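Local structure of pentalenene synthase (Streptomyces chartreusis NRRL 3882, 6Q4S) at residues Val5-Pro10 and Arg261-Cys266; Asn71-Ala76 and Gln302-Gly307; Arg212-Asp217 and Leu267-Glu272; Gly220-Ile225 and Gly307-Ala312. The protein probably catalyses the magnesium-dependent cyclisation of farnesyl diphosphate to the bicyclic sesquiterpene alcohol 7-epi-alpha-eudesmol, releasing diphosphate. One frame throughout, in Å; residues are numbered along the deposited sequence.

Contact 1 of 4, residues Val5-Pro10 and Arg261-Cys266; sequences VRFDLP and RMTIAC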
loop_
_atom_site.group_PDB
_atom_site.type_symbol
_atom_site.label_atom_id
_atom_site.label_comp_id
_atom_site.label_asym_id
_atom_site.label_seq_id
_atom_site.Cartn_x
_atom_site.Cartn_y
_atom_site.Cartn_z
ATOM N N VAL A 5 28.112 -12.851 21.275
ATOM C CA VAL A 5 28.456 -12.044 20.097
ATOM C C VAL A 5 28.192 -10.533 20.400
ATOM O O VAL A 5 27.106 -10.121 20.870
ATOM C CB VAL A 5 27.724 -12.548 18.806
ATOM C CG1 VAL A 5 28.077 -11.716 17.613
ATOM C CG2 VAL A 5 28.121 -13.985 18.458
ATOM N N ARG A 6 29.251 -9.752 20.206
ATOM C CA ARG A 6 29.249 -8.298 20.282
ATOM C C ARG A 6 29.579 -7.839 18.880
ATOM O O ARG A 6 30.210 -8.556 18.104
ATOM C CB ARG A 6 30.300 -7.783 21.325
ATOM C CG ARG A 6 29.745 -7.432 22.717
ATOM C CD ARG A 6 28.461 -8.195 23.100
ATOM N NE ARG A 6 28.094 -8.153 24.525
ATOM C CZ ARG A 6 27.072 -8.834 25.076
ATOM N NH1 ARG A 6 26.261 -9.597 24.344
ATOM N NH2 ARG A 6 26.843 -8.745 26.384
ATOM N N PHE A 7 29.134 -6.649 18.524
ATOM C CA PHE A 7 29.507 -6.097 17.212
ATOM C C PHE A 7 30.100 -4.757 17.553
ATOM O O PHE A 7 29.627 -4.082 18.495
ATOM C CB PHE A 7 28.280 -5.902 16.280
ATOM C CG PHE A 7 27.602 -7.181 15.859
ATOM C CD1 PHE A 7 26.681 -7.793 16.677
ATOM C CD2 PHE A 7 27.901 -7.778 14.646
ATOM C CE1 PHE A 7 26.044 -8.964 16.305
ATOM C CE2 PHE A 7 27.256 -8.959 14.268
ATOM C CZ PHE A 7 26.335 -9.535 15.100
ATOM N N ASP A 8 31.122 -4.354 16.820
ATOM C CA ASP A 8 31.563 -2.985 16.946
ATOM C C ASP A 8 31.178 -2.241 15.677
ATOM O O ASP A 8 31.793 -2.404 14.619
ATOM C CB ASP A 8 33.047 -2.855 17.311
ATOM C CG ASP A 8 33.362 -1.471 17.856
ATOM O OD1 ASP A 8 32.847 -1.106 18.967
ATOM O OD2 ASP A 8 34.070 -0.740 17.139
ATOM N N LEU A 9 30.125 -1.434 15.813
ATOM C CA LEU A 9 29.520 -0.732 14.694
ATOM C C LEU A 9 30.217 0.602 14.513
ATOM O O LEU A 9 30.578 1.196 15.496
ATOM C CB LEU A 9 28.027 -0.527 15.023
ATOM C CG LEU A 9 27.239 -1.835 15.280
ATOM C CD1 LEU A 9 25.749 -1.602 15.591
ATOM C CD2 LEU A 9 27.390 -2.722 14.043
ATOM N N PRO A 10 30.414 1.079 13.269
ATOM C CA PRO A 10 30.994 2.408 13.045
ATOM C C PRO A 10 29.955 3.546 13.010
ATOM O O PRO A 10 29.927 4.309 12.056
ATOM C CB PRO A 10 31.624 2.253 11.650
ATOM C CG PRO A 10 30.645 1.380 10.945
ATOM C CD PRO A 10 30.233 0.362 11.990
ATOM N N ARG A 261 29.485 -13.968 10.801
ATOM C CA ARG A 261 30.084 -13.581 9.507
ATOM C C ARG A 261 29.039 -13.062 8.438
ATOM O O ARG A 261 29.329 -12.183 7.656
ATOM C CB ARG A 261 30.947 -14.733 8.928
ATOM C CG ARG A 261 31.938 -14.312 7.835
ATOM C CD ARG A 261 32.335 -15.432 6.851
ATOM N NE ARG A 261 31.145 -15.979 6.188
ATOM C CZ ARG A 261 30.430 -15.367 5.237
ATOM N NH1 ARG A 261 30.783 -14.190 4.717
ATOM N NH2 ARG A 261 29.345 -15.962 4.789
ATOM N N MET A 262 27.883 -13.682 8.350
ATOM C CA MET A 262 26.814 -13.206 7.432
ATOM C C MET A 262 26.369 -11.731 7.717
ATOM O O MET A 262 26.143 -10.917 6.796
ATOM C CB MET A 262 25.602 -14.108 7.618
ATOM C CG MET A 262 25.781 -15.514 7.039
ATOM S SD MET A 262 24.234 -16.450 7.015
ATOM C CE MET A 262 23.314 -15.645 5.691
ATOM N N THR A 263 26.272 -11.448 9.008
ATOM C CA THR A 263 25.850 -10.172 9.537
ATOM C C THR A 263 26.851 -9.099 9.241
ATOM O O THR A 263 26.477 -8.070 8.684
ATOM C CB THR A 263 25.586 -10.251 11.022
ATOM O OG1 THR A 263 24.631 -11.257 11.281
ATOM C CG2 THR A 263 25.043 -8.940 11.554
ATOM N N ILE A 264 28.125 -9.357 9.536
ATOM C CA ILE A 264 29.218 -8.446 9.159
ATOM C C ILE A 264 29.344 -8.239 7.645
ATOM O O ILE A 264 29.583 -7.128 7.190
ATOM C CB ILE A 264 30.562 -8.923 9.796
ATOM C CG1 ILE A 264 30.513 -8.659 11.298
ATOM C CG2 ILE A 264 31.788 -8.265 9.156
ATOM C CD1 ILE A 264 31.342 -9.630 12.090
ATOM N N ALA A 265 29.152 -9.287 6.846
ATOM C CA ALA A 265 29.094 -9.143 5.394
ATOM C C ALA A 265 27.909 -8.226 4.876
ATOM O O ALA A 265 28.094 -7.501 3.903
ATOM C CB ALA A 265 28.999 -10.542 4.740
ATOM N N CYS A 266 26.708 -8.331 5.459
ATOM C CA CYS A 266 25.559 -7.403 5.149
ATOM C C CYS A 266 25.931 -5.990 5.523
ATOM O O CYS A 266 25.768 -5.095 4.712
ATOM C CB CYS A 266 24.302 -7.750 5.952
ATOM S SG CYS A 266 23.537 -9.277 5.374
#
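Phe7 brings its ring up to Thr263 and Ile264, pinning the extended N-terminal segment to helix 252-284 of the all-helical class I terpene synthase fold. From CB the side chain heads for the helix: CG stands beside the backbone N and anti to the carbonyl carbon (chi1 -66°), which carries the ring across the 8.4 Å between the CA atoms of Phe7 and Ile264. On one flank, Phe7 CD2 comes to 4.3 Å from Ile264 CG1, which lies at the ring edge, near its plane. Further out, Phe7 CE2 makes the closest approach, 3.5 Å from Thr263 CG2, with Thr263 CB 3.9 Å from the same carbon CE2. The tip, Phe7 CZ, still touches that methyl, at 3.8 Å from Thr263 CG2. The two side chains cross at about a right angle, the methyl meeting the ring obliquely. Phenylalanine suits the place because a flat apolar ring can fill the groove between helices, where Tyr260 and Met222 also border it. The backbone is tied as well, since Phe7 N is hydrogen-bonded to the hydroxyl of Tyr309 on helix 288-313. Threonine serves as a two-faced partner: with CG2 anti to its own backbone N, the methyl is turned to the ring, while OG1 is hydrogen-bonded to the carbonyl oxygen of Ala259 one turn back.

Contact 2 of 4, residues Asn71-Ala76 and Gln302-Gly307; sequences NWFSLA and QHWING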
loop_
_atom_site.group_PDB
_atom_site.type_symbol
_atom_site.label_atom_id
_atom_site.label_comp_id
_atom_site.label_asym_id
_atom_site.label_seq_id
_atom_site.Cartn_x
_atom_site.Cartn_y
_atom_site.Cartn_z
ATOM N N ASN A 71 3.916 4.767 21.488
ATOM C CA ASN A 71 2.641 4.130 21.438
ATOM C C ASN A 71 2.621 3.103 20.209
ATOM O O ASN A 71 2.212 1.939 20.340
ATOM C CB ASN A 71 1.513 5.184 21.339
ATOM C CG ASN A 71 1.383 6.048 22.592
ATOM O OD1 ASN A 71 1.843 5.693 23.687
ATOM N ND2 ASN A 71 0.616 7.119 22.448
ATOM N N TRP A 72 2.981 3.600 19.065
ATOM C CA TRP A 72 3.130 2.770 17.864
ATOM C C TRP A 72 4.014 1.540 18.048
ATOM O O TRP A 72 3.573 0.422 17.824
ATOM C CB TRP A 72 3.717 3.598 16.803
ATOM C CG TRP A 72 3.866 2.934 15.516
ATOM C CD1 TRP A 72 2.988 2.108 14.893
ATOM C CD2 TRP A 72 4.968 3.057 14.680
ATOM N NE1 TRP A 72 3.483 1.708 13.679
ATOM C CE2 TRP A 72 4.719 2.259 13.530
ATOM C CE3 TRP A 72 6.179 3.733 14.787
ATOM C CZ2 TRP A 72 5.603 2.218 12.462
ATOM C CZ3 TRP A 72 7.054 3.661 13.774
ATOM C CH2 TRP A 72 6.777 2.909 12.612
ATOM N N PHE A 73 5.231 1.765 18.530
ATOM C CA PHE A 73 6.109 0.698 18.929
ATOM C C PHE A 73 5.386 -0.390 19.718
ATOM O O PHE A 73 5.612 -1.550 19.478
ATOM C CB PHE A 73 7.239 1.214 19.815
ATOM C CG PHE A 73 8.592 1.092 19.239
ATOM C CD1 PHE A 73 9.365 0.001 19.529
ATOM C CD2 PHE A 73 9.153 2.121 18.501
ATOM C CE1 PHE A 73 10.647 -0.106 19.038
ATOM C CE2 PHE A 73 10.471 2.051 18.046
ATOM C CZ PHE A 73 11.197 0.935 18.290
ATOM N N SER A 74 4.575 -0.019 20.701
ATOM C CA SER A 74 3.937 -0.990 21.496
ATOM C C SER A 74 2.954 -1.888 20.705
ATOM O O SER A 74 2.735 -3.028 21.138
ATOM C CB SER A 74 3.206 -0.375 22.719
ATOM O OG SER A 74 2.045 0.344 22.360
ATOM N N LEU A 75 2.350 -1.351 19.624
ATOM C CA LEU A 75 1.265 -2.033 18.883
ATOM C C LEU A 75 1.774 -3.305 18.291
ATOM O O LEU A 75 1.191 -4.351 18.502
ATOM C CB LEU A 75 0.640 -1.164 17.757
ATOM C CG LEU A 75 -0.095 -0.004 18.364
ATOM C CD1 LEU A 75 -0.705 0.920 17.344
ATOM C CD2 LEU A 75 -1.119 -0.485 19.354
ATOM N N ALA A 76 2.873 -3.204 17.586
ATOM C CA ALA A 76 3.470 -4.346 16.975
ATOM C C ALA A 76 3.871 -5.417 17.988
ATOM O O ALA A 76 3.647 -6.582 17.757
ATOM C CB ALA A 76 4.675 -3.907 16.193
ATOM N N GLN A 302 20.894 4.630 10.069
ATOM C CA GLN A 302 21.909 4.439 11.122
ATOM C C GLN A 302 21.309 4.414 12.502
ATOM O O GLN A 302 21.692 3.615 13.383
ATOM C CB GLN A 302 22.937 5.555 11.063
ATOM C CG GLN A 302 23.646 5.731 9.734
ATOM C CD GLN A 302 24.598 6.966 9.708
ATOM O OE1 GLN A 302 24.544 7.846 10.560
ATOM N NE2 GLN A 302 25.480 6.987 8.741
ATOM N N HIS A 303 20.328 5.272 12.731
ATOM C CA HIS A 303 19.677 5.248 14.014
ATOM C C HIS A 303 19.062 3.902 14.292
ATOM O O HIS A 303 19.007 3.477 15.465
ATOM C CB HIS A 303 18.609 6.381 14.171
ATOM C CG HIS A 303 19.152 7.771 13.952
ATOM N ND1 HIS A 303 18.403 8.798 13.415
ATOM C CD2 HIS A 303 20.381 8.293 14.197
ATOM C CE1 HIS A 303 19.156 9.875 13.303
ATOM N NE2 HIS A 303 20.366 9.589 13.751
ATOM N N TRP A 304 18.525 3.258 13.234
ATOM C CA TRP A 304 17.898 1.981 13.447
ATOM C C TRP A 304 18.945 0.865 13.715
ATOM O O TRP A 304 18.787 0.068 14.641
ATOM C CB TRP A 304 16.947 1.624 12.292
ATOM C CG TRP A 304 15.614 1.826 12.761
ATOM C CD1 TRP A 304 14.790 2.963 12.568
ATOM C CD2 TRP A 304 14.921 0.982 13.658
ATOM N NE1 TRP A 304 13.635 2.818 13.272
ATOM C CE2 TRP A 304 13.662 1.623 13.950
ATOM C CE3 TRP A 304 15.213 -0.262 14.238
ATOM C CZ2 TRP A 304 12.722 1.065 14.790
ATOM C CZ3 TRP A 304 14.248 -0.838 15.098
ATOM C CH2 TRP A 304 13.002 -0.161 15.345
ATOM N N ILE A 305 19.936 0.767 12.853
ATOM C CA ILE A 305 20.961 -0.280 13.018
ATOM C C ILE A 305 21.653 -0.115 14.379
ATOM O O ILE A 305 21.665 -1.066 15.189
ATOM C CB ILE A 305 22.017 -0.247 11.901
ATOM C CG1 ILE A 305 21.390 -0.498 10.554
ATOM C CG2 ILE A 305 23.101 -1.294 12.224
ATOM C CD1 ILE A 305 22.302 -0.195 9.365
ATOM N N ASN A 306 22.089 1.116 14.706
ATOM C CA ASN A 306 22.840 1.332 15.959
ATOM C C ASN A 306 22.006 1.285 17.195
ATOM O O ASN A 306 22.369 0.605 18.212
ATOM C CB ASN A 306 23.620 2.597 15.903
ATOM C CG ASN A 306 24.823 2.566 16.860
ATOM O OD1 ASN A 306 25.659 1.651 16.817
ATOM N ND2 ASN A 306 24.902 3.565 17.727
ATOM N N GLY A 307 20.821 1.893 17.099
ATOM C CA GLY A 307 19.943 1.983 18.234
ATOM C C GLY A 307 19.352 0.665 18.607
ATOM O O GLY A 307 19.137 0.345 19.794
#
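Phe73 and Trp304 provide the nearest CA atoms of the two helical segments, yet these lie 13.1 Å apart, so the backbones do not pack and the gap is bridged by two long aromatic side chains. They reach toward each other from opposite directions and meet rim to rim. Phe73 CZ comes to 3.6 Å from Trp304 CH2, and the same Phe73 CZ is 3.8 Å from Trp304 CZ2. The ring planes are almost parallel, 6° apart, but with centroids 5.9 Å apart neither ring lies over the other's face; this is no stack. Both first torsions sit off the staggered positions (Phe73 chi1 -115°, Trp304 chi1 -104°), a departure that accompanies the swing of each ring into the gap. Two large, rigid apolar rings suit these buried places, because together they span the gap without polar atoms at the point of contact. Thr57 touches both rings, and Tyr58 meets the indole at a steep angle. Behind Phe73, Ser74 OG donates to Asn71 O at 2.6 Å within its own helix. The Trp304 side chain comes within about 7 Å of that of Asn223, nearest atoms, near the second metal-binding motif, and may lie near the aromatic wall of the cavity. The pair bridges helices 63-79 and 288-313 of the class I terpene synthase fold, packed against helix 50-57.

Contact 3 of 4, residues Arg212-Asp217 and Leu267-Glu272; sequences RDLAAD and LDEYLE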
loop_
_atom_site.group_PDB
_atom_site.type_symbol
_atom_site.label_atom_id
_atom_site.label_comp_id
_atom_site.label_asym_id
_atom_site.label_seq_id
_atom_site.Cartn_x
_atom_site.Cartn_y
_atom_site.Cartn_z
ATOM N N ARG A 212 18.234 -0.122 2.314
ATOM C CA ARG A 212 17.120 -0.475 3.169
ATOM C C ARG A 212 17.037 -1.995 3.355
ATOM O O ARG A 212 16.820 -2.484 4.471
ATOM C CB ARG A 212 15.810 0.084 2.565
ATOM C CG ARG A 212 15.729 1.612 2.611
ATOM C CD ARG A 212 14.723 2.240 1.640
ATOM N NE ARG A 212 13.320 1.858 1.857
ATOM C CZ ARG A 212 12.465 2.422 2.718
ATOM N NH1 ARG A 212 12.836 3.409 3.511
ATOM N NH2 ARG A 212 11.193 2.003 2.762
ATOM N N ASP A 213 17.198 -2.723 2.262
ATOM C CA ASP A 213 17.234 -4.185 2.328
ATOM C C ASP A 213 18.378 -4.708 3.181
ATOM O O ASP A 213 18.146 -5.584 4.032
ATOM C CB ASP A 213 17.357 -4.790 0.963
ATOM C CG ASP A 213 16.076 -4.741 0.168
ATOM O OD1 ASP A 213 14.933 -4.602 0.704
ATOM O OD2 ASP A 213 16.228 -4.941 -1.041
ATOM N N LEU A 214 19.574 -4.162 3.017
ATOM C CA LEU A 214 20.707 -4.594 3.910
ATOM C C LEU A 214 20.552 -4.200 5.367
ATOM O O LEU A 214 20.925 -4.943 6.271
ATOM C CB LEU A 214 22.024 -4.052 3.393
ATOM C CG LEU A 214 22.439 -4.565 2.021
ATOM C CD1 LEU A 214 23.491 -3.683 1.419
ATOM C CD2 LEU A 214 22.974 -6.014 2.064
ATOM N N ALA A 215 19.991 -3.014 5.632
ATOM C CA ALA A 215 19.693 -2.625 6.981
ATOM C C ALA A 215 18.717 -3.629 7.575
ATOM O O ALA A 215 18.816 -4.017 8.751
ATOM C CB ALA A 215 19.107 -1.204 7.045
ATOM N N ALA A 216 17.727 -4.045 6.799
ATOM C CA ALA A 216 16.770 -4.998 7.330
ATOM C C ALA A 216 17.460 -6.383 7.594
ATOM O O ALA A 216 17.222 -7.055 8.617
ATOM C CB ALA A 216 15.635 -5.167 6.374
ATOM N N ASP A 217 18.324 -6.789 6.684
ATOM C CA ASP A 217 19.091 -8.078 6.911
ATOM C C ASP A 217 19.891 -8.008 8.198
ATOM O O ASP A 217 19.781 -8.881 9.058
ATOM C CB ASP A 217 20.049 -8.379 5.769
ATOM C CG ASP A 217 19.330 -8.675 4.468
ATOM O OD1 ASP A 217 18.104 -9.009 4.484
ATOM O OD2 ASP A 217 19.985 -8.533 3.422
ATOM N N LEU A 267 26.410 -5.836 6.766
ATOM C CA LEU A 267 26.921 -4.545 7.273
ATOM C C LEU A 267 27.972 -3.921 6.365
ATOM O O LEU A 267 27.824 -2.760 5.936
ATOM C CB LEU A 267 27.434 -4.696 8.686
ATOM C CG LEU A 267 27.784 -3.436 9.467
ATOM C CD1 LEU A 267 26.646 -2.424 9.655
ATOM C CD2 LEU A 267 28.304 -3.867 10.828
ATOM N N ASP A 268 29.006 -4.679 5.992
ATOM C CA ASP A 268 30.029 -4.118 5.112
ATOM C C ASP A 268 29.539 -3.737 3.752
ATOM O O ASP A 268 30.069 -2.781 3.190
ATOM C CB ASP A 268 31.230 -5.061 4.887
ATOM C CG ASP A 268 31.972 -5.402 6.166
ATOM O OD1 ASP A 268 31.946 -4.626 7.163
ATOM O OD2 ASP A 268 32.565 -6.506 6.160
ATOM N N GLU A 269 28.595 -4.475 3.174
ATOM C CA GLU A 269 28.043 -4.051 1.908
ATOM C C GLU A 269 27.208 -2.717 2.125
ATOM O O GLU A 269 27.240 -1.830 1.272
ATOM C CB GLU A 269 27.188 -5.128 1.244
ATOM C CG GLU A 269 26.725 -4.708 -0.168
ATOM C CD GLU A 269 25.686 -5.623 -0.840
ATOM O OE1 GLU A 269 25.434 -6.751 -0.368
ATOM O OE2 GLU A 269 25.086 -5.208 -1.872
ATOM N N TYR A 270 26.458 -2.659 3.219
ATOM C CA TYR A 270 25.729 -1.444 3.649
ATOM C C TYR A 270 26.689 -0.238 3.726
ATOM O O TYR A 270 26.446 0.827 3.082
ATOM C CB TYR A 270 24.948 -1.614 5.004
ATOM C CG TYR A 270 24.390 -0.261 5.464
ATOM C CD1 TYR A 270 23.237 0.289 4.860
ATOM C CD2 TYR A 270 25.067 0.498 6.385
ATOM C CE1 TYR A 270 22.767 1.539 5.222
ATOM C CE2 TYR A 270 24.629 1.765 6.745
ATOM C CZ TYR A 270 23.485 2.297 6.161
ATOM O OH TYR A 270 23.056 3.565 6.535
ATOM N N LEU A 271 27.804 -0.418 4.444
ATOM C CA LEU A 271 28.817 0.629 4.530
ATOM C C LEU A 271 29.418 1.056 3.185
ATOM O O LEU A 271 29.662 2.260 2.989
ATOM C CB LEU A 271 29.891 0.246 5.525
ATOM C CG LEU A 271 29.391 0.085 6.948
ATOM C CD1 LEU A 271 30.490 -0.473 7.856
ATOM C CD2 LEU A 271 28.825 1.398 7.516
ATOM N N GLU A 272 29.621 0.119 2.255
ATOM C CA GLU A 272 30.079 0.467 0.874
ATOM C C GLU A 272 29.046 1.322 0.126
ATOM O O GLU A 272 29.397 2.232 -0.648
ATOM C CB GLU A 272 30.359 -0.767 -0.000
ATOM C CG GLU A 272 31.596 -1.604 0.357
ATOM C CD GLU A 272 31.599 -3.068 -0.180
ATOM O OE1 GLU A 272 30.755 -3.474 -1.034
ATOM O OE2 GLU A 272 32.478 -3.851 0.275
#
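Glu269 OE1 is held in a salt bridge by Arg210, just ahead of 212-217 on its helix, and also leans on Leu214, whose CD2 lies 3.5 Å from Glu269 OE1. Here two long helices of the terpene synthase helical bundle, 206-228 and 252-284, pack closely: the CA atoms of Leu214 and Tyr270 are 5.9 Å apart. Leu214 fills the groove between them. Its CG is anti to the carbonyl carbon (chi1 -63°), and the two methyls are thereby spread against the opposite helix. Leu214 CD1 rests 3.6 Å from the backbone N of Tyr270; the same methyl CD1 also touches the aliphatic part of Glu269, 3.7 Å from Glu269 CG. Leucine and glutamate cross at about a right angle. The glutamate is suited to this border: its extended chain shields the leucine with methylenes and delivers the carboxylate to the arginine. Asp217 OD2 is 6.9 Å from Glu269 OE1, a spacing of like charges probably eased because Asp217 has its own salt bridge, to Arg178. The Tyr270 ring continues past Leu214 to pack on Val298 and Ile301 of helix 288-313, its hydroxyl hydrogen-bonded to Gln274. What it gives to this interface is mainly its root: Leu214 CB and Tyr270 CB lie 4.1 Å apart, where the two helices pass one another.

Contact 4 of 4, residues Gly220-Ile225 and Gly307-Ala312; sequences GFMNDI and GNYEWA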
loop_
_atom_site.group_PDB
_atom_site.type_symbol
_atom_site.label_atom_id
_atom_site.label_comp_id
_atom_site.label_asym_id
_atom_site.label_seq_id
_atom_site.Cartn_x
_atom_site.Cartn_y
_atom_site.Cartn_z
ATOM N N GLY A 220 17.751 -7.983 11.279
ATOM C CA GLY A 220 17.043 -9.276 11.548
ATOM C C GLY A 220 18.030 -10.344 12.026
ATOM O O GLY A 220 17.732 -11.128 12.936
ATOM N N PHE A 221 19.207 -10.344 11.421
ATOM C CA PHE A 221 20.256 -11.343 11.793
ATOM C C PHE A 221 20.838 -11.051 13.198
ATOM O O PHE A 221 21.049 -11.975 13.982
ATOM C CB PHE A 221 21.367 -11.343 10.778
ATOM C CG PHE A 221 20.977 -11.870 9.394
ATOM C CD1 PHE A 221 19.800 -12.566 9.132
ATOM C CD2 PHE A 221 21.831 -11.627 8.344
ATOM C CE1 PHE A 221 19.478 -12.989 7.820
ATOM C CE2 PHE A 221 21.522 -12.044 7.045
ATOM C CZ PHE A 221 20.375 -12.726 6.788
ATOM N N MET A 222 21.047 -9.763 13.553
ATOM C CA MET A 222 21.468 -9.425 14.937
ATOM C C MET A 222 20.432 -9.814 15.939
ATOM O O MET A 222 20.733 -10.388 16.997
ATOM C CB MET A 222 21.777 -7.906 15.075
ATOM C CG MET A 222 22.988 -7.477 14.259
ATOM S SD MET A 222 23.687 -5.777 14.432
ATOM C CE MET A 222 23.479 -5.723 16.150
ATOM N N ASN A 223 19.176 -9.528 15.629
ATOM C CA ASN A 223 18.148 -9.961 16.490
ATOM C C ASN A 223 18.043 -11.483 16.627
ATOM O O ASN A 223 17.764 -11.935 17.731
ATOM C CB ASN A 223 16.786 -9.402 16.115
ATOM C CG ASN A 223 16.683 -7.874 16.312
ATOM O OD1 ASN A 223 17.605 -7.230 16.792
ATOM N ND2 ASN A 223 15.569 -7.316 15.905
ATOM N N ASP A 224 18.257 -12.270 15.560
ATOM C CA ASP A 224 18.294 -13.735 15.735
ATOM C C ASP A 224 19.480 -14.191 16.635
ATOM O O ASP A 224 19.294 -15.017 17.460
ATOM C CB ASP A 224 18.430 -14.427 14.397
ATOM C CG ASP A 224 17.145 -14.344 13.529
ATOM O OD1 ASP A 224 16.126 -13.671 13.917
ATOM O OD2 ASP A 224 17.155 -15.041 12.476
ATOM N N ILE A 225 20.658 -13.628 16.422
ATOM C CA ILE A 225 21.835 -13.939 17.249
ATOM C C ILE A 225 21.534 -13.643 18.708
ATOM O O ILE A 225 21.865 -14.438 19.577
ATOM C CB ILE A 225 23.076 -13.204 16.784
ATOM C CG1 ILE A 225 23.462 -13.710 15.388
ATOM C CG2 ILE A 225 24.233 -13.394 17.777
ATOM C CD1 ILE A 225 24.418 -12.803 14.678
ATOM N N GLY A 307 20.821 1.893 17.099
ATOM C CA GLY A 307 19.943 1.983 18.234
ATOM C C GLY A 307 19.352 0.665 18.607
ATOM O O GLY A 307 19.137 0.345 19.794
ATOM N N ASN A 308 19.000 -0.112 17.591
ATOM C CA ASN A 308 18.493 -1.447 17.873
ATOM C C ASN A 308 19.579 -2.271 18.608
ATOM O O ASN A 308 19.289 -2.931 19.565
ATOM C CB ASN A 308 18.059 -2.204 16.605
ATOM C CG ASN A 308 17.477 -3.593 16.945
ATOM O OD1 ASN A 308 16.425 -3.719 17.560
ATOM N ND2 ASN A 308 18.229 -4.609 16.645
ATOM N N TYR A 309 20.797 -2.197 18.125
ATOM C CA TYR A 309 21.905 -2.938 18.748
ATOM C C TYR A 309 22.093 -2.558 20.223
ATOM O O TYR A 309 22.029 -3.438 21.167
ATOM C CB TYR A 309 23.203 -2.697 17.960
ATOM C CG TYR A 309 24.389 -3.345 18.629
ATOM C CD1 TYR A 309 24.379 -4.717 18.947
ATOM C CD2 TYR A 309 25.496 -2.593 19.021
ATOM C CE1 TYR A 309 25.452 -5.310 19.589
ATOM C CE2 TYR A 309 26.581 -3.196 19.659
ATOM C CZ TYR A 309 26.544 -4.550 19.939
ATOM O OH TYR A 309 27.601 -5.156 20.582
ATOM N N GLU A 310 22.202 -1.247 20.447
ATOM C CA GLU A 310 22.450 -0.731 21.815
ATOM C C GLU A 310 21.311 -1.015 22.680
ATOM O O GLU A 310 21.513 -1.274 23.857
ATOM C CB GLU A 310 22.815 0.770 21.844
ATOM C CG GLU A 310 23.858 1.179 20.806
ATOM C CD GLU A 310 25.254 1.285 21.385
ATOM O OE1 GLU A 310 25.552 0.403 22.225
ATOM O OE2 GLU A 310 26.019 2.238 21.005
ATOM N N TRP A 311 20.080 -1.006 22.157
ATOM C CA TRP A 311 18.938 -1.436 23.016
ATOM C C TRP A 311 18.989 -2.971 23.390
ATOM O O TRP A 311 18.615 -3.397 24.494
ATOM C CB TRP A 311 17.594 -1.117 22.288
ATOM C CG TRP A 311 16.396 -1.714 22.875
ATOM C CD1 TRP A 311 15.840 -1.385 24.020
ATOM C CD2 TRP A 311 15.566 -2.742 22.297
ATOM N NE1 TRP A 311 14.719 -2.150 24.248
ATOM C CE2 TRP A 311 14.527 -2.983 23.197
ATOM C CE3 TRP A 311 15.610 -3.476 21.099
ATOM C CZ2 TRP A 311 13.534 -3.924 22.967
ATOM C CZ3 TRP A 311 14.622 -4.391 20.861
ATOM C CH2 TRP A 311 13.597 -4.624 21.801
ATOM N N ALA A 312 19.379 -3.788 22.428
ATOM C CA ALA A 312 19.424 -5.251 22.609
ATOM C C ALA A 312 20.409 -5.640 23.737
ATOM O O ALA A 312 20.052 -6.428 24.603
ATOM C CB ALA A 312 19.786 -5.928 21.296
#
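Asn223, a probable magnesium ligand, spends its carbonyl oxygen here on another asparagine: Asn308 ND2 donates to Asn223 OD1 at 2.7 Å. The bond is fairly straight, 159° at the hydrogen, and OD1 lies close to the plane of the donor amide. At the acceptor, the donor sits at 132° to the C=O and slightly tilted from its plane, while the two amide planes are twisted well apart. Asn308 CG is anti to its backbone N (chi1 -178°), which brings the NH2 group across from the opposite direction to meet Asn223. The bond fixes the rotation of the Asn223 amide in this metal-free model. If OD1 binds magnesium as in relatives, it would have to share or exchange this partner, and Asn308 would be a second-shell residue. Asparagine fits both places as a short amide, supplying the N-H on one side and the carbonyl on the other. Ser227 and Glu231 probably complete the site of the third magnesium ion, with Arg177, a likely substrate-binding residue, beside Asn223. Next to this polar pair, Met222 SD stands 5.5 Å from the centroid of the Tyr309 ring, an oblique Met-aromatic contact; the exact place of the methyl is doubtful. Together the pairs join helix 206-228 to helix 288-313. Helix 252-284 touches Met222 through Thr263, the N-terminal loop reaches it through Phe7, and helix 50-57 packs on Trp311.

The chain opens contact 1 at its N-terminal loop and contact 2 on helix 63-79, then opens contacts 3 and 4 in succession on helix 206-228. Helix 252-284 closes contact 1 and, immediately afterwards, contact 3; helix 288-313 closes contact 2 and then contact 4, the two sharing Gly307. Contact 3 therefore falls wholly within the span of contact 2, while every other pair crosses. Contacts 1, 3 and 4 join the N-terminal loop and helices 206-228, 252-284 and 288-313, with Leu9 packing on Leu267, Asn306 and Tyr309. Contact 2 alone reaches across to the helix that precedes the aspartate-rich motif.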